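Alpha-glucosidase ([Eubacterium] rectale, PDB 6PNR) hydrolyses alpha-glycosidic bonds as a family 31 glycosidase and is probably a sulfoquinovosidase that acts on sulfolipid-derived glycosides. Local coordinates at residues F73-I81 with D91-F102; V14-H22 with W103-E111. One frame throughout, in Å; residues are numbered along the deposited sequence.

Near the N terminus, strand 17-22 forms an outer strand of a small three-stranded antiparallel sheet. The chain then builds strands 29-41 and 44-56 and reaches strand 77-83, which turns back into strand 87-94. Contact 1 closes this short hairpin, with nine residues between its segments, and belongs to an eight-stranded sheet. A turn leads on into strand 101-107, the first two residues of which still belong to contact 1, in a six-stranded sheet. The same strand then meets 14-22 in contact 2, closing a loop of 80 residues within which contact 1 is nested. The two contacts touch where F73 meets H22 edge-to-face and F92 packs on F104, tying the three sheets together.

Contact 1 (F73-I81 with D91-F102); sequences FESYIIAKI and DFEQKDDRINRF
Y76 and D96 lie side by side and point the same way, the phenol ring and the carboxylate only 11° from coplanar. D96 OD2 sits at the ring edge, 3.2 Å from Y76 CE1, while I99 CD1 approaches CD1 of the same ring obliquely at 3.8 Å. With CG of D96 anti to the backbone N (chi1 -174°), the second oxygen, OD1, is left to accept a hydrogen bond from R98 N at 3.1 Å, met from above the carboxylate plane; this Asx turn accompanies the type I turn from D96 to I99. Replacing D96 by an alanine removes both oxygens, and R98 N would probably lose its acceptor in the Asx turn and Y76 the carboxylate alongside CE1. Q94 secures the same turn, its NE2 giving a hydrogen bond to D96 O at 2.8 Å.

Strands 77-83 and 87-94, which precede this turn, form an antiparallel beta hairpin, with I78-E93 and K80-D91 as hydrogen-bonded pairs, in a sheet of the N-terminal beta-sandwich region usual in family 31 enzymes. Within 73-81, where strand 68-73 turns into 77-83, Y76 and I77 lie together opposite F73 as a classic beta bulge.

On the buried side, CZ of F102 stands over the centre of one F92 face, 3.7 Å above it. I77 CG2 reaches the edge of F92 at CD1, and A79 CB comes obliquely to CE1 at 3.9 Å. I77 CD1 lies at the F102 edge. On the other side of the hairpin, I78 crosses the bent aliphatic chain of K95, CD1 to CD at 3.8 Å. At the far end of the pairing, D91 OD1 accepts a hydrogen bond from Q208 NE2.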
loop_
_atom_site.group_PDB
_atom_site.type_symbol
_atom_site.label_atom_id
_atom_site.label_comp_id
_atom_site.label_asym_id
_atom_site.label_seq_id
_atom_site.Cartn_x
_atom_site.Cartn_y
_atom_site.Cartn_z
ATOM N N PHE A 73 -23.856 24.508 15.541
ATOM C CA PHE A 73 -23.846 23.044 15.528
ATOM C C PHE A 73 -23.474 22.592 16.926
ATOM O O PHE A 73 -22.301 22.328 17.208
ATOM C CB PHE A 73 -22.871 22.483 14.499
ATOM C CG PHE A 73 -23.198 22.839 13.090
ATOM C CD1 PHE A 73 -24.113 22.091 12.368
ATOM C CD2 PHE A 73 -22.572 23.910 12.471
ATOM C CE1 PHE A 73 -24.414 22.419 11.056
ATOM C CE2 PHE A 73 -22.858 24.232 11.171
ATOM C CZ PHE A 73 -23.785 23.492 10.455
ATOM N N GLU A 74 -24.479 22.501 17.797
ATOM C CA GLU A 74 -24.291 22.079 19.179
ATOM C C GLU A 74 -23.198 22.899 19.849
ATOM O O GLU A 74 -23.133 24.120 19.671
ATOM C CB GLU A 74 -23.970 20.583 19.234
ATOM C CG GLU A 74 -25.140 19.698 18.825
ATOM C CD GLU A 74 -24.709 18.358 18.238
ATOM O OE1 GLU A 74 -24.235 18.331 17.074
ATOM O OE2 GLU A 74 -24.849 17.333 18.940
ATOM N N SER A 75 -22.340 22.246 20.628
ATOM C CA SER A 75 -21.189 22.904 21.230
ATOM C C SER A 75 -19.894 22.592 20.486
ATOM O O SER A 75 -18.832 22.488 21.108
ATOM C CB SER A 75 -21.065 22.517 22.705
ATOM O OG SER A 75 -22.039 23.191 23.490
ATOM N N TYR A 76 -19.958 22.452 19.160
ATOM C CA TYR A 76 -18.796 22.060 18.368
ATOM C C TYR A 76 -18.325 23.157 17.421
ATOM O O TYR A 76 -17.152 23.537 17.459
ATOM C CB TYR A 76 -19.105 20.783 17.578
ATOM C CG TYR A 76 -19.349 19.560 18.441
ATOM C CD1 TYR A 76 -18.351 19.045 19.259
ATOM C CD2 TYR A 76 -20.575 18.919 18.423
ATOM C CE1 TYR A 76 -18.583 17.920 20.048
ATOM C CE2 TYR A 76 -20.812 17.803 19.194
ATOM C CZ TYR A 76 -19.822 17.311 20.004
ATOM O OH TYR A 76 -20.095 16.202 20.761
ATOM N N ILE A 77 -19.211 23.670 16.568
ATOM C CA ILE A 77 -18.845 24.540 15.454
ATOM C C ILE A 77 -19.901 25.629 15.300
ATOM O O ILE A 77 -21.105 25.358 15.383
ATOM C CB ILE A 77 -18.724 23.745 14.134
ATOM C CG1 ILE A 77 -17.623 22.677 14.212
ATOM C CG2 ILE A 77 -18.494 24.672 12.957
ATOM C CD1 ILE A 77 -16.224 23.239 14.343
ATOM N N ILE A 78 -19.454 26.856 15.047
ATOM C CA ILE A 78 -20.319 27.924 14.558
ATOM C C ILE A 78 -19.815 28.338 13.182
ATOM O O ILE A 78 -18.629 28.645 13.024
ATOM C CB ILE A 78 -20.345 29.131 15.515
ATOM C CG1 ILE A 78 -20.814 28.698 16.907
ATOM C CG2 ILE A 78 -21.228 30.233 14.940
ATOM C CD1 ILE A 78 -20.653 29.766 17.971
ATOM N N ALA A 79 -20.711 28.345 12.192
ATOM C CA ALA A 79 -20.367 28.722 10.825
ATOM C C ALA A 79 -21.100 30.000 10.449
ATOM O O ALA A 79 -22.331 30.058 10.539
ATOM C CB ALA A 79 -20.714 27.611 9.836
ATOM N N LYS A 80 -20.339 31.011 10.019
ATOM C CA LYS A 80 -20.864 32.295 9.565
ATOM C C LYS A 80 -20.756 32.363 8.046
ATOM O O LYS A 80 -19.647 32.380 7.499
ATOM C CB LYS A 80 -20.094 33.460 10.187
ATOM C CG LYS A 80 -20.546 33.911 11.569
ATOM C CD LYS A 80 -20.200 35.397 11.766
ATOM C CE LYS A 80 -19.648 35.701 13.166
ATOM N NZ LYS A 80 -20.641 35.489 14.261
ATOM N N ILE A 81 -21.901 32.417 7.375
ATOM C CA ILE A 81 -21.988 32.350 5.923
ATOM C C ILE A 81 -22.395 33.720 5.394
ATOM O O ILE A 81 -23.417 34.274 5.813
ATOM C CB ILE A 81 -22.992 31.270 5.493
ATOM C CG1 ILE A 81 -22.628 29.949 6.177
ATOM C CG2 ILE A 81 -23.052 31.150 3.971
ATOM C CD1 ILE A 81 -23.634 28.862 5.992
ATOM N N ASP A 91 -17.051 31.201 7.513
ATOM C CA ASP A 91 -16.067 31.295 8.579
ATOM C C ASP A 91 -16.471 30.340 9.693
ATOM O O ASP A 91 -17.640 30.314 10.092
ATOM C CB ASP A 91 -15.969 32.733 9.099
ATOM C CG ASP A 91 -15.571 33.725 8.010
ATOM O OD1 ASP A 91 -14.454 33.604 7.463
ATOM O OD2 ASP A 91 -16.383 34.625 7.688
ATOM N N PHE A 92 -15.516 29.541 10.171
ATOM C CA PHE A 92 -15.768 28.502 11.163
ATOM C C PHE A 92 -15.142 28.884 12.491
ATOM O O PHE A 92 -13.946 29.191 12.554
ATOM C CB PHE A 92 -15.206 27.146 10.718
ATOM C CG PHE A 92 -15.876 26.584 9.505
ATOM C CD1 PHE A 92 -17.120 25.983 9.602
ATOM C CD2 PHE A 92 -15.267 26.658 8.266
ATOM C CE1 PHE A 92 -17.739 25.473 8.486
ATOM C CE2 PHE A 92 -15.881 26.148 7.148
ATOM C CZ PHE A 92 -17.119 25.553 7.255
ATOM N N GLU A 93 -15.945 28.854 13.548
ATOM C CA GLU A 93 -15.456 29.012 14.908
ATOM C C GLU A 93 -15.529 27.669 15.622
ATOM O O GLU A 93 -16.583 27.023 15.635
ATOM C CB GLU A 93 -16.267 30.067 15.663
ATOM C CG GLU A 93 -15.726 30.367 17.049
ATOM C CD GLU A 93 -16.523 31.443 17.765
ATOM O OE1 GLU A 93 -17.447 32.020 17.146
ATOM O OE2 GLU A 93 -16.219 31.707 18.950
ATOM N N GLN A 94 -14.416 27.258 16.216
ATOM C CA GLN A 94 -14.329 25.980 16.911
ATOM C C GLN A 94 -14.671 26.170 18.386
ATOM O O GLN A 94 -13.962 26.880 19.107
ATOM C CB GLN A 94 -12.929 25.393 16.753
ATOM C CG GLN A 94 -12.619 24.212 17.655
ATOM C CD GLN A 94 -11.293 23.565 17.291
ATOM O OE1 GLN A 94 -10.575 24.055 16.417
ATOM N NE2 GLN A 94 -10.971 22.455 17.945
ATOM N N LYS A 95 -15.746 25.513 18.834
ATOM C CA LYS A 95 -16.233 25.602 20.207
ATOM C C LYS A 95 -15.839 24.410 21.071
ATOM O O LYS A 95 -16.104 24.427 22.278
ATOM C CB LYS A 95 -17.767 25.739 20.215
ATOM C CG LYS A 95 -18.314 26.915 19.396
ATOM C CD LYS A 95 -17.826 28.253 19.939
ATOM C CE LYS A 95 -18.170 28.425 21.416
ATOM N NZ LYS A 95 -17.467 29.592 22.020
ATOM N N ASP A 96 -15.238 23.372 20.492
ATOM C CA ASP A 96 -14.769 22.209 21.244
ATOM C C ASP A 96 -13.317 21.969 20.854
ATOM O O ASP A 96 -13.033 21.624 19.704
ATOM C CB ASP A 96 -15.635 20.979 20.956
ATOM C CG ASP A 96 -15.267 19.769 21.829
ATOM O OD1 ASP A 96 -14.169 19.755 22.427
ATOM O OD2 ASP A 96 -16.082 18.820 21.908
ATOM N N ASP A 97 -12.401 22.135 21.813
ATOM C CA ASP A 97 -10.975 22.090 21.505
ATOM C C ASP A 97 -10.476 20.684 21.179
ATOM O O ASP A 97 -9.378 20.548 20.622
ATOM C CB ASP A 97 -10.165 22.653 22.675
ATOM C CG ASP A 97 -10.681 23.996 23.150
ATOM O OD1 ASP A 97 -11.141 24.801 22.301
ATOM O OD2 ASP A 97 -10.628 24.240 24.378
ATOM N N ARG A 98 -11.245 19.645 21.522
ATOM C CA ARG A 98 -10.830 18.271 21.266
ATOM C C ARG A 98 -10.787 17.935 19.785
ATOM O O ARG A 98 -10.082 16.998 19.395
ATOM C CB ARG A 98 -11.781 17.289 21.946
ATOM C CG ARG A 98 -11.731 17.269 23.449
ATOM C CD ARG A 98 -12.715 16.234 23.992
ATOM N NE ARG A 98 -12.350 14.868 23.617
ATOM C CZ ARG A 98 -12.973 14.149 22.687
ATOM N NH1 ARG A 98 -14.006 14.659 22.027
ATOM N NH2 ARG A 98 -12.563 12.915 22.422
ATOM N N ILE A 99 -11.554 18.650 18.965
ATOM C CA ILE A 99 -11.671 18.322 17.556
ATOM C C ILE A 99 -10.357 18.631 16.859
ATOM O O ILE A 99 -9.827 19.745 16.976
ATOM C CB ILE A 99 -12.827 19.112 16.928
ATOM C CG1 ILE A 99 -14.153 18.696 17.558
ATOM C CG2 ILE A 99 -12.860 18.939 15.414
ATOM C CD1 ILE A 99 -15.309 19.530 17.090
ATOM N N ASN A 100 -9.811 17.640 16.143
ATOM C CA ASN A 100 -8.701 17.900 15.233
ATOM C C ASN A 100 -8.921 17.279 13.856
ATOM O O ASN A 100 -7.976 17.217 13.064
ATOM C CB ASN A 100 -7.365 17.435 15.830
ATOM C CG ASN A 100 -7.287 15.925 16.050
ATOM O OD1 ASN A 100 -8.190 15.172 15.706
ATOM N ND2 ASN A 100 -6.183 15.487 16.626
ATOM N N ARG A 101 -10.144 16.847 13.543
ATOM C CA ARG A 101 -10.485 16.324 12.226
ATOM C C ARG A 101 -11.806 16.933 11.796
ATOM O O ARG A 101 -12.773 16.945 12.569
ATOM C CB ARG A 101 -10.585 14.792 12.216
ATOM C CG ARG A 101 -9.285 14.043 12.572
ATOM C CD ARG A 101 -8.182 14.235 11.538
ATOM N NE ARG A 101 -6.958 13.481 11.864
ATOM C CZ ARG A 101 -5.880 14.015 12.433
ATOM N NH1 ARG A 101 -5.862 15.310 12.740
ATOM N NH2 ARG A 101 -4.816 13.265 12.688
ATOM N N PHE A 102 -11.847 17.401 10.552
ATOM C CA PHE A 102 -12.957 18.181 10.021
ATOM C C PHE A 102 -13.252 17.673 8.616
ATOM O O PHE A 102 -12.378 17.711 7.746
ATOM C CB PHE A 102 -12.576 19.673 10.020
ATOM C CG PHE A 102 -13.665 20.609 9.585
ATOM C CD1 PHE A 102 -14.542 21.144 10.512
ATOM C CD2 PHE A 102 -13.781 20.993 8.256
ATOM C CE1 PHE A 102 -15.532 22.024 10.115
ATOM C CE2 PHE A 102 -14.765 21.880 7.848
ATOM C CZ PHE A 102 -15.643 22.401 8.780
HETATM O O HOH W 1 -18.143 34.481 6.050
#

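Contact 2 (V14-H22 with W103-E111)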
loop_
_atom_site.group_PDB
_atom_site.type_symbol
_atom_site.label_atom_id
_atom_site.label_comp_id
_atom_site.label_asym_id
_atom_site.label_seq_id
_atom_site.Cartn_x
_atom_site.Cartn_y
_atom_site.Cartn_z
ATOM N N VAL A 14 -25.689 27.326 -6.955
ATOM C CA VAL A 14 -25.003 28.045 -8.018
ATOM C C VAL A 14 -25.914 27.932 -9.231
ATOM O O VAL A 14 -26.023 26.867 -9.852
ATOM C CB VAL A 14 -23.600 27.488 -8.295
ATOM C CG1 VAL A 14 -23.043 28.030 -9.608
ATOM C CG2 VAL A 14 -22.670 27.848 -7.165
ATOM N N GLY A 15 -26.591 29.027 -9.559
ATOM C CA GLY A 15 -27.667 28.969 -10.523
ATOM C C GLY A 15 -28.813 28.144 -9.978
ATOM O O GLY A 15 -29.363 28.452 -8.915
ATOM N N GLU A 16 -29.175 27.082 -10.695
ATOM C CA GLU A 16 -30.189 26.145 -10.233
ATOM C C GLU A 16 -29.583 24.812 -9.802
ATOM O O GLU A 16 -30.298 23.809 -9.697
ATOM C CB GLU A 16 -31.244 25.940 -11.320
ATOM C CG GLU A 16 -31.985 27.214 -11.695
ATOM C CD GLU A 16 -32.615 27.131 -13.073
ATOM O OE1 GLU A 16 -33.206 26.074 -13.396
ATOM O OE2 GLU A 16 -32.503 28.118 -13.835
ATOM N N LYS A 17 -28.278 24.781 -9.543
ATOM C CA LYS A 17 -27.589 23.579 -9.086
ATOM C C LYS A 17 -27.238 23.746 -7.613
ATOM O O LYS A 17 -26.566 24.710 -7.237
ATOM C CB LYS A 17 -26.336 23.320 -9.923
ATOM C CG LYS A 17 -26.053 21.854 -10.207
ATOM C CD LYS A 17 -25.657 21.674 -11.669
ATOM C CE LYS A 17 -25.385 20.217 -12.010
ATOM N NZ LYS A 17 -25.167 20.027 -13.478
ATOM N N ARG A 18 -27.700 22.815 -6.786
ATOM C CA ARG A 18 -27.404 22.837 -5.360
ATOM C C ARG A 18 -25.972 22.355 -5.139
ATOM O O ARG A 18 -25.623 21.240 -5.540
ATOM C CB ARG A 18 -28.400 21.956 -4.607
ATOM C CG ARG A 18 -28.375 22.114 -3.094
ATOM C CD ARG A 18 -29.386 21.202 -2.402
ATOM N NE ARG A 18 -29.218 19.796 -2.773
ATOM C CZ ARG A 18 -30.026 19.141 -3.602
ATOM N NH1 ARG A 18 -31.066 19.765 -4.141
ATOM N NH2 ARG A 18 -29.798 17.864 -3.890
ATOM N N ILE A 19 -25.137 23.184 -4.514
ATOM C CA ILE A 19 -23.762 22.784 -4.228
ATOM C C ILE A 19 -23.507 22.518 -2.747
ATOM O O ILE A 19 -22.539 21.808 -2.426
ATOM C CB ILE A 19 -22.742 23.808 -4.766
ATOM C CG1 ILE A 19 -22.866 25.139 -4.042
ATOM C CG2 ILE A 19 -22.887 23.997 -6.269
ATOM C CD1 ILE A 19 -21.680 26.053 -4.298
ATOM N N LEU A 20 -24.318 23.052 -1.839
ATOM C CA LEU A 20 -24.172 22.774 -0.416
ATOM C C LEU A 20 -25.516 22.376 0.166
ATOM O O LEU A 20 -26.554 22.928 -0.210
ATOM C CB LEU A 20 -23.634 23.983 0.368
ATOM C CG LEU A 20 -22.184 24.418 0.147
ATOM C CD1 LEU A 20 -21.800 25.487 1.154
ATOM C CD2 LEU A 20 -21.226 23.223 0.248
ATOM N N GLU A 21 -25.490 21.431 1.100
ATOM C CA GLU A 21 -26.699 21.055 1.817
ATOM C C GLU A 21 -26.330 20.552 3.199
ATOM O O GLU A 21 -25.344 19.825 3.358
ATOM C CB GLU A 21 -27.493 19.980 1.069
ATOM C CG GLU A 21 -28.763 19.551 1.797
ATOM C CD GLU A 21 -29.497 18.428 1.089
ATOM O OE1 GLU A 21 -29.127 18.099 -0.061
ATOM O OE2 GLU A 21 -30.443 17.872 1.689
ATOM N N HIS A 22 -27.110 20.961 4.195
ATOM C CA HIS A 22 -27.090 20.331 5.506
ATOM C C HIS A 22 -28.516 20.024 5.927
ATOM O O HIS A 22 -29.315 20.941 6.135
ATOM C CB HIS A 22 -26.428 21.195 6.575
ATOM C CG HIS A 22 -26.447 20.554 7.926
ATOM N ND1 HIS A 22 -25.438 19.725 8.374
ATOM C CD2 HIS A 22 -27.383 20.567 8.907
ATOM C CE1 HIS A 22 -25.736 19.281 9.582
ATOM N NE2 HIS A 22 -26.912 19.777 9.929
ATOM N N TRP A 103 -14.461 17.171 8.395
ATOM C CA TRP A 103 -14.885 16.704 7.082
ATOM C C TRP A 103 -16.025 17.587 6.588
ATOM O O TRP A 103 -17.080 17.663 7.230
ATOM C CB TRP A 103 -15.334 15.243 7.123
ATOM C CG TRP A 103 -14.269 14.207 7.382
ATOM C CD1 TRP A 103 -13.555 13.505 6.443
ATOM C CD2 TRP A 103 -13.852 13.708 8.654
ATOM N NE1 TRP A 103 -12.711 12.619 7.059
ATOM C CE2 TRP A 103 -12.880 12.716 8.415
ATOM C CE3 TRP A 103 -14.210 13.998 9.976
ATOM C CZ2 TRP A 103 -12.253 12.022 9.449
ATOM C CZ3 TRP A 103 -13.598 13.307 10.995
ATOM C CH2 TRP A 103 -12.624 12.326 10.726
ATOM N N PHE A 104 -15.813 18.244 5.452
ATOM C CA PHE A 104 -16.784 19.152 4.857
ATOM C C PHE A 104 -17.284 18.535 3.561
ATOM O O PHE A 104 -16.479 18.161 2.695
ATOM C CB PHE A 104 -16.154 20.528 4.590
ATOM C CG PHE A 104 -17.129 21.561 4.087
ATOM C CD1 PHE A 104 -17.887 22.303 4.971
ATOM C CD2 PHE A 104 -17.288 21.780 2.728
ATOM C CE1 PHE A 104 -18.795 23.249 4.516
ATOM C CE2 PHE A 104 -18.191 22.727 2.259
ATOM C CZ PHE A 104 -18.942 23.465 3.157
ATOM N N ARG A 105 -18.602 18.424 3.420
ATOM C CA ARG A 105 -19.176 17.822 2.228
ATOM C C ARG A 105 -19.735 18.862 1.272
ATOM O O ARG A 105 -20.341 19.854 1.685
ATOM C CB ARG A 105 -20.259 16.820 2.603
ATOM C CG ARG A 105 -19.657 15.571 3.216
ATOM C CD ARG A 105 -20.626 14.447 3.131
ATOM N NE ARG A 105 -20.038 13.187 3.545
ATOM C CZ ARG A 105 -20.740 12.073 3.641
ATOM N NH1 ARG A 105 -22.034 12.096 3.350
ATOM N NH2 ARG A 105 -20.163 10.948 4.015
ATOM N N VAL A 106 -19.525 18.621 -0.014
ATOM C CA VAL A 106 -20.051 19.451 -1.085
ATOM C C VAL A 106 -20.980 18.591 -1.924
ATOM O O VAL A 106 -20.592 17.499 -2.356
ATOM C CB VAL A 106 -18.924 20.034 -1.958
ATOM C CG1 VAL A 106 -19.506 20.823 -3.089
ATOM C CG2 VAL A 106 -17.983 20.882 -1.128
ATOM N N ALA A 107 -22.188 19.094 -2.180
ATOM C CA ALA A 107 -23.148 18.361 -2.992
ATOM C C ALA A 107 -22.635 18.204 -4.418
ATOM O O ALA A 107 -22.084 19.134 -5.006
ATOM C CB ALA A 107 -24.500 19.089 -2.994
ATOM N N ALA A 108 -22.846 17.024 -4.992
ATOM C CA ALA A 108 -22.341 16.744 -6.328
ATOM C C ALA A 108 -23.288 15.788 -7.033
ATOM O O ALA A 108 -24.183 15.204 -6.421
ATOM C CB ALA A 108 -20.928 16.162 -6.266
ATOM N N ASP A 109 -23.079 15.619 -8.332
ATOM C CA ASP A 109 -23.800 14.606 -9.085
ATOM C C ASP A 109 -22.807 13.808 -9.920
ATOM O O ASP A 109 -21.639 14.183 -10.068
ATOM C CB ASP A 109 -24.910 15.224 -9.953
ATOM C CG ASP A 109 -24.386 16.199 -10.996
ATOM O OD1 ASP A 109 -23.257 16.023 -11.497
ATOM O OD2 ASP A 109 -25.123 17.150 -11.329
ATOM N N LYS A 110 -23.299 12.703 -10.489
ATOM C CA LYS A 110 -22.411 11.716 -11.093
ATOM C C LYS A 110 -21.630 12.284 -12.274
ATOM O O LYS A 110 -20.478 11.899 -12.490
ATOM C CB LYS A 110 -23.219 10.485 -11.520
ATOM C CG LYS A 110 -22.371 9.334 -12.042
ATOM C CD LYS A 110 -23.226 8.142 -12.484
ATOM C CE LYS A 110 -22.353 6.969 -12.931
ATOM N NZ LYS A 110 -23.148 5.766 -13.314
ATOM N N GLU A 111 -22.217 13.209 -13.034
ATOM C CA GLU A 111 -21.572 13.693 -14.248
ATOM C C GLU A 111 -20.580 14.827 -14.001
ATOM O O GLU A 111 -19.874 15.223 -14.932
ATOM C CB GLU A 111 -22.629 14.157 -15.258
ATOM C CG GLU A 111 -23.626 13.078 -15.689
ATOM C CD GLU A 111 -24.722 12.819 -14.653
ATOM O OE1 GLU A 111 -24.874 13.629 -13.709
ATOM O OE2 GLU A 111 -25.431 11.797 -14.782
HETATM O O HOH W 2 -22.681 17.774 -13.825
#
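The F104 ring is met by L20 obliquely: L20 CD2 lies 3.7 Å from F104 CE2 and equally close to CZ, the two side chains crossing at about a right angle. I209 of strand 208-213 also touches this phenylalanine. The contact joins two antiparallel sheets of the N-terminal beta region, strand 17-22 at the edge of one and strand 101-107 within another. Between the segments 14-22 and 103-111 one hydrogen bond is made, from A107 N to I19 O at 2.7 Å; it is bent, and the donor stands well above the carbonyl plane. A classic beta bulge sets I19 and L20 together opposite L12. A chi1 of 177° swings V106 CG1 away from its own N to within 3.3 Å of I19 O. L20 CD2 also comes within 3.8 Å of R105 O, a buried carbonyl without a hydrogen-bond partner. The R105 guanidinium turns elsewhere, to E199 and to Y50 of the second subunit. At the exposed end, K17 crosses D109 at about a right angle, its NZ forming a salt bridge to OD2 at 3.6 Å, while a water donates to D109 OD1 at 3.0 Å.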